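Local coordinates for putative curved DNA-binding protein (Chaetomium thermophilum var. thermophilum DSM 1495, PDB 4IPA) that probably acts in ribosome biogenesis as an Arx1-type factor built on a methionine aminopeptidase-like fold, and may bind nucleic acid, at residues A[256-260]-A[336-342]; A[115-119]-A[341-346]. One frame throughout, in Å; residues are numbered along the deposited sequence.

From the N terminus, segment 115-119, on strand 115-124 of the three-stranded antiparallel sheet, comes first; strands 250-258 and 342-352 belong to the five-stranded one, with 259-260 running on as loop. Contact 1 closes a loop of 75 residues between 256-260 and 336-342. It is nested inside the 221-residue loop that contact 2 closes between 115-119 and 341-346. The two contacts share Pro341 and Val342, their centres about 11 Å apart. Contact 1 joins the end of strand 250-258 to the start of its sheet neighbour 342-352 and to the turn preceding it, while contact 2 joins the two sheets. They meet where Cys257 N lies 2.9 Å from Cys343 O, a probable hydrogen bond.

Contact 1: residues A[256-260]-A[336-342]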
loop_
_atom_site.group_PDB
_atom_site.type_symbol
_atom_site.label_atom_id
_atom_site.label_comp_id
_atom_site.label_asym_id
_atom_site.label_seq_id
_atom_site.Cartn_x
_atom_site.Cartn_y
_atom_site.Cartn_z
ATOM N N GLY A 256 -2.680 -7.537 -3.998
ATOM C CA GLY A 256 -3.300 -8.296 -2.930
ATOM C C GLY A 256 -3.888 -9.632 -3.376
ATOM O O GLY A 256 -4.471 -9.768 -4.457
ATOM N N CYS A 257 -3.735 -10.637 -2.527
ATOM C CA CYS A 257 -4.308 -11.938 -2.816
ATOM C C CYS A 257 -5.185 -12.418 -1.678
ATOM O O CYS A 257 -5.129 -11.909 -0.554
ATOM C CB CYS A 257 -3.215 -12.951 -3.112
ATOM S SG CYS A 257 -2.443 -12.686 -4.703
ATOM N N SER A 258 -6.013 -13.398 -1.983
ATOM C CA SER A 258 -6.954 -13.911 -1.019
ATOM C C SER A 258 -6.975 -15.422 -1.117
ATOM O O SER A 258 -6.819 -15.981 -2.210
ATOM C CB SER A 258 -8.345 -13.343 -1.321
ATOM O OG SER A 258 -9.334 -13.958 -0.534
ATOM N N LEU A 259 -7.143 -16.082 0.027
ATOM C CA LEU A 259 -7.390 -17.518 0.027
ATOM C C LEU A 259 -8.832 -17.800 -0.392
ATOM O O LEU A 259 -9.190 -18.939 -0.685
ATOM C CB LEU A 259 -7.059 -18.149 1.386
ATOM C CG LEU A 259 -5.619 -18.646 1.518
ATOM C CD1 LEU A 259 -5.296 -19.015 2.958
ATOM C CD2 LEU A 259 -5.346 -19.830 0.566
ATOM N N GLY A 260 -9.654 -16.754 -0.439
ATOM C CA GLY A 260 -11.022 -16.868 -0.913
ATOM C C GLY A 260 -11.163 -16.393 -2.344
ATOM O O GLY A 260 -10.212 -16.460 -3.108
ATOM N N ASP A 336 -12.337 -9.468 3.224
ATOM C CA ASP A 336 -12.616 -10.544 2.288
ATOM C C ASP A 336 -14.083 -10.980 2.390
ATOM O O ASP A 336 -14.582 -11.247 3.485
ATOM C CB ASP A 336 -11.670 -11.730 2.523
ATOM C CG ASP A 336 -11.869 -12.822 1.513
ATOM O OD1 ASP A 336 -11.336 -12.673 0.403
ATOM O OD2 ASP A 336 -12.597 -13.798 1.807
ATOM N N LYS A 337 -14.759 -11.045 1.247
ATOM C CA LYS A 337 -16.185 -11.357 1.224
ATOM C C LYS A 337 -16.451 -12.722 1.851
ATOM O O LYS A 337 -17.483 -12.929 2.479
ATOM C CB LYS A 337 -16.742 -11.300 -0.209
ATOM C CG LYS A 337 -18.225 -11.682 -0.341
ATOM C CD LYS A 337 -18.433 -13.180 -0.601
ATOM C CE LYS A 337 -17.905 -13.590 -1.995
ATOM N NZ LYS A 337 -18.000 -15.068 -2.247
ATOM N N ASP A 338 -15.500 -13.636 1.709
ATOM C CA ASP A 338 -15.647 -14.977 2.267
ATOM C C ASP A 338 -15.083 -15.063 3.685
ATOM O O ASP A 338 -15.097 -16.127 4.294
ATOM C CB ASP A 338 -14.933 -16.004 1.367
ATOM C CG ASP A 338 -15.502 -16.043 -0.039
ATOM O OD1 ASP A 338 -16.750 -16.104 -0.172
ATOM O OD2 ASP A 338 -14.705 -15.999 -1.010
ATOM N N ASN A 339 -14.574 -13.944 4.198
ATOM C CA ASN A 339 -13.940 -13.921 5.511
ATOM C C ASN A 339 -12.681 -14.767 5.542
ATOM O O ASN A 339 -12.276 -15.257 6.589
ATOM C CB ASN A 339 -14.918 -14.362 6.598
ATOM C CG ASN A 339 -15.883 -13.260 6.991
ATOM O OD1 ASN A 339 -15.772 -12.688 8.079
ATOM N ND2 ASN A 339 -16.819 -12.939 6.102
ATOM N N ALA A 340 -12.060 -14.916 4.377
ATOM C CA ALA A 340 -10.800 -15.625 4.241
ATOM C C ALA A 340 -9.613 -14.671 4.424
ATOM O O ALA A 340 -9.741 -13.465 4.241
ATOM C CB ALA A 340 -10.741 -16.271 2.886
ATOM N N PRO A 341 -8.453 -15.210 4.799
ATOM C CA PRO A 341 -7.240 -14.406 4.968
ATOM C C PRO A 341 -6.777 -13.765 3.669
ATOM O O PRO A 341 -6.952 -14.341 2.593
ATOM C CB PRO A 341 -6.206 -15.437 5.424
ATOM C CG PRO A 341 -7.027 -16.477 6.116
ATOM C CD PRO A 341 -8.259 -16.591 5.258
ATOM N N VAL A 342 -6.199 -12.575 3.782
ATOM C CA VAL A 342 -5.650 -11.873 2.638
ATOM C C VAL A 342 -4.212 -11.472 2.901
ATOM O O VAL A 342 -3.784 -11.357 4.051
ATOM C CB VAL A 342 -6.463 -10.614 2.268
ATOM C CG1 VAL A 342 -7.928 -10.978 2.051
ATOM C CG2 VAL A 342 -6.298 -9.531 3.335
#
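Asp336 organises the contact through its carboxylate. OD1 accepts a 2.6 Å hydrogen bond from Ser258 OG, while OD2 turns back to its own segment, taking Ala340 N at 2.9 Å. A type I turn runs from Asp336 to Asn339, closed by Asn339 N to Asp336 O at 2.8 Å. Within it, Lys337 NZ forms a salt bridge with Asp338 OD1 (2.6 Å), and Asp338 OD2 lies 3.8 Å from Gly260 CA and hydrogen-bonds Ser261. Asn339, with positive phi (65°), completes the turn. Ala340 then leads the chain back toward 256-260, its CB 3.5 Å from Gly260 N and 4.4 Å from Leu259 CB. So close an approach depends on Gly260 having no side chain: an ideal CB there would clash with both aspartates. Ser258 OG, set by the t rotamer, also accepts from Gly260 N at 2.8 Å, which makes an ST turn; the hydroxyl thus links the end of strand 250-258 to the aspartate. Just before the strand, Pro341 O accepts from Leu259 N at 3.1 Å with a nearly straight N-H...O angle of 173°, and Pro341 CD lies 4.3 Å from Leu259 CB. At Val342 begins the antiparallel pairing of strands 250-258 and 342-352, both inner strands of the five-stranded sheet: Val342 forms a non-hydrogen-bonded pair with Ser258 (CA-CA 4.4 Å), with a CA-H...O contact from Val342 CA to Cys257 O at 3.2 Å.

Contact 2: residues A[115-119]-A[341-346]; sequences PIKIQ and PVCRLL
Two extended strands, 115-119 and 342-346, run in roughly the same direction, their axes 28° apart and 7.0 Å at closest approach. CA atoms sit 6.6 Å apart for Pro115-Cys343 and 6.5 Å for Lys117-Arg344, so side chains bridge the gap: this is face-to-face packing of two sheets, consistent with the pita-bread fold of the M24 family. Pro115, Lys117, Gln119, Arg344 and Leu346 point toward the other strand. Lys117 bends through m, p, p, t, bringing NZ to Val342 O (3.1 Å) and to its own strand's Pro115 O (2.9 Å); the carbonyls of Pro89 and Ala90 bind it too. Arg344 (m, t, m, chi4 105°) sets NE 3.8 Å from Lys117 CG, and its NH1 salt-bridges Glu254. Gln119 (t, t) lies alongside Arg344 and Leu346 (t, t). Pro115 CG meets Pro341 CB at 3.9 Å. The buried basic groups are thus handled differently: Lys117 NZ is solvated by carbonyl oxygens of both strands and of the loop at Pro89 and Ala90, whereas Arg344 is paired with the carboxylate of Glu254.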
loop_
_atom_site.group_PDB
_atom_site.type_symbol
_atom_site.label_atom_id
_atom_site.label_comp_id
_atom_site.label_asym_id
_atom_site.label_seq_id
_atom_site.Cartn_x
_atom_site.Cartn_y
_atom_site.Cartn_z
ATOM N N PRO A 115 -2.002 -13.586 9.121
ATOM C CA PRO A 115 -1.298 -12.656 8.229
ATOM C C PRO A 115 -1.732 -11.214 8.508
ATOM O O PRO A 115 -2.876 -10.852 8.284
ATOM C CB PRO A 115 -1.718 -13.125 6.828
ATOM C CG PRO A 115 -3.042 -13.774 7.037
ATOM C CD PRO A 115 -3.045 -14.358 8.423
ATOM N N ILE A 116 -0.799 -10.418 9.013
ATOM C CA ILE A 116 -1.048 -9.047 9.438
ATOM C C ILE A 116 -0.462 -8.095 8.409
ATOM O O ILE A 116 0.723 -8.202 8.068
ATOM C CB ILE A 116 -0.358 -8.752 10.813
ATOM C CG1 ILE A 116 -0.804 -9.758 11.885
ATOM C CG2 ILE A 116 -0.619 -7.324 11.258
ATOM C CD1 ILE A 116 -2.308 -9.857 12.024
ATOM N N LYS A 117 -1.284 -7.170 7.916
ATOM C CA LYS A 117 -0.836 -6.166 6.956
ATOM C C LYS A 117 -0.431 -4.921 7.700
ATOM O O LYS A 117 -1.217 -4.351 8.443
ATOM C CB LYS A 117 -1.925 -5.815 5.936
ATOM C CG LYS A 117 -2.077 -6.816 4.835
ATOM C CD LYS A 117 -2.565 -8.146 5.389
ATOM C CE LYS A 117 -3.997 -8.034 5.910
ATOM N NZ LYS A 117 -4.510 -9.373 6.356
ATOM N N ILE A 118 0.810 -4.512 7.504
ATOM C CA ILE A 118 1.303 -3.301 8.114
ATOM C C ILE A 118 1.603 -2.308 7.001
ATOM O O ILE A 118 2.485 -2.524 6.165
ATOM C CB ILE A 118 2.533 -3.582 8.968
ATOM C CG1 ILE A 118 2.192 -4.667 9.997
ATOM C CG2 ILE A 118 3.000 -2.304 9.665
ATOM C CD1 ILE A 118 3.220 -5.757 10.105
ATOM N N GLN A 119 0.817 -1.246 6.963
ATOM C CA GLN A 119 0.937 -0.235 5.931
ATOM C C GLN A 119 1.051 1.119 6.603
ATOM O O GLN A 119 0.241 1.479 7.468
ATOM C CB GLN A 119 -0.267 -0.280 4.990
ATOM C CG GLN A 119 -0.331 0.836 3.950
ATOM C CD GLN A 119 -1.340 0.504 2.844
ATOM O OE1 GLN A 119 -1.917 1.392 2.203
ATOM N NE2 GLN A 119 -1.554 -0.792 2.624
ATOM N N PRO A 341 -8.453 -15.210 4.799
ATOM C CA PRO A 341 -7.240 -14.406 4.968
ATOM C C PRO A 341 -6.777 -13.765 3.669
ATOM O O PRO A 341 -6.952 -14.341 2.593
ATOM C CB PRO A 341 -6.206 -15.437 5.424
ATOM C CG PRO A 341 -7.027 -16.477 6.116
ATOM C CD PRO A 341 -8.259 -16.591 5.258
ATOM N N VAL A 342 -6.199 -12.575 3.782
ATOM C CA VAL A 342 -5.650 -11.873 2.638
ATOM C C VAL A 342 -4.212 -11.472 2.901
ATOM O O VAL A 342 -3.784 -11.357 4.051
ATOM C CB VAL A 342 -6.463 -10.614 2.268
ATOM C CG1 VAL A 342 -7.928 -10.978 2.051
ATOM C CG2 VAL A 342 -6.298 -9.531 3.335
ATOM N N CYS A 343 -3.473 -11.278 1.815
ATOM C CA CYS A 343 -2.085 -10.881 1.872
ATOM C C CYS A 343 -1.889 -9.680 0.940
ATOM O O CYS A 343 -2.446 -9.657 -0.150
ATOM C CB CYS A 343 -1.225 -12.070 1.449
ATOM S SG CYS A 343 0.546 -11.809 1.524
ATOM N N ARG A 344 -1.125 -8.678 1.373
ATOM C CA ARG A 344 -0.920 -7.461 0.566
ATOM C C ARG A 344 0.523 -6.964 0.612
ATOM O O ARG A 344 1.215 -7.058 1.639
ATOM C CB ARG A 344 -1.855 -6.315 1.011
ATOM C CG ARG A 344 -3.352 -6.653 0.979
ATOM C CD ARG A 344 -4.241 -5.396 1.120
ATOM N NE ARG A 344 -4.004 -4.702 2.381
ATOM C CZ ARG A 344 -3.328 -3.559 2.498
ATOM N NH1 ARG A 344 -2.827 -2.948 1.422
ATOM N NH2 ARG A 344 -3.166 -3.020 3.694
ATOM N N LEU A 345 0.987 -6.452 -0.515
ATOM C CA LEU A 345 2.256 -5.739 -0.551
ATOM C C LEU A 345 2.061 -4.404 -1.246
ATOM O O LEU A 345 1.243 -4.274 -2.154
ATOM C CB LEU A 345 3.302 -6.549 -1.300
ATOM C CG LEU A 345 3.695 -7.882 -0.657
ATOM C CD1 LEU A 345 4.359 -8.799 -1.700
ATOM C CD2 LEU A 345 4.603 -7.634 0.542
ATOM N N LEU A 346 2.832 -3.414 -0.824
ATOM C CA LEU A 346 2.750 -2.099 -1.411
ATOM C C LEU A 346 4.171 -1.562 -1.425
ATOM O O LEU A 346 4.849 -1.495 -0.391
ATOM C CB LEU A 346 1.792 -1.181 -0.625
ATOM C CG LEU A 346 1.136 -0.036 -1.421
ATOM C CD1 LEU A 346 -0.069 0.629 -0.693
ATOM C CD2 LEU A 346 2.165 1.014 -1.836
#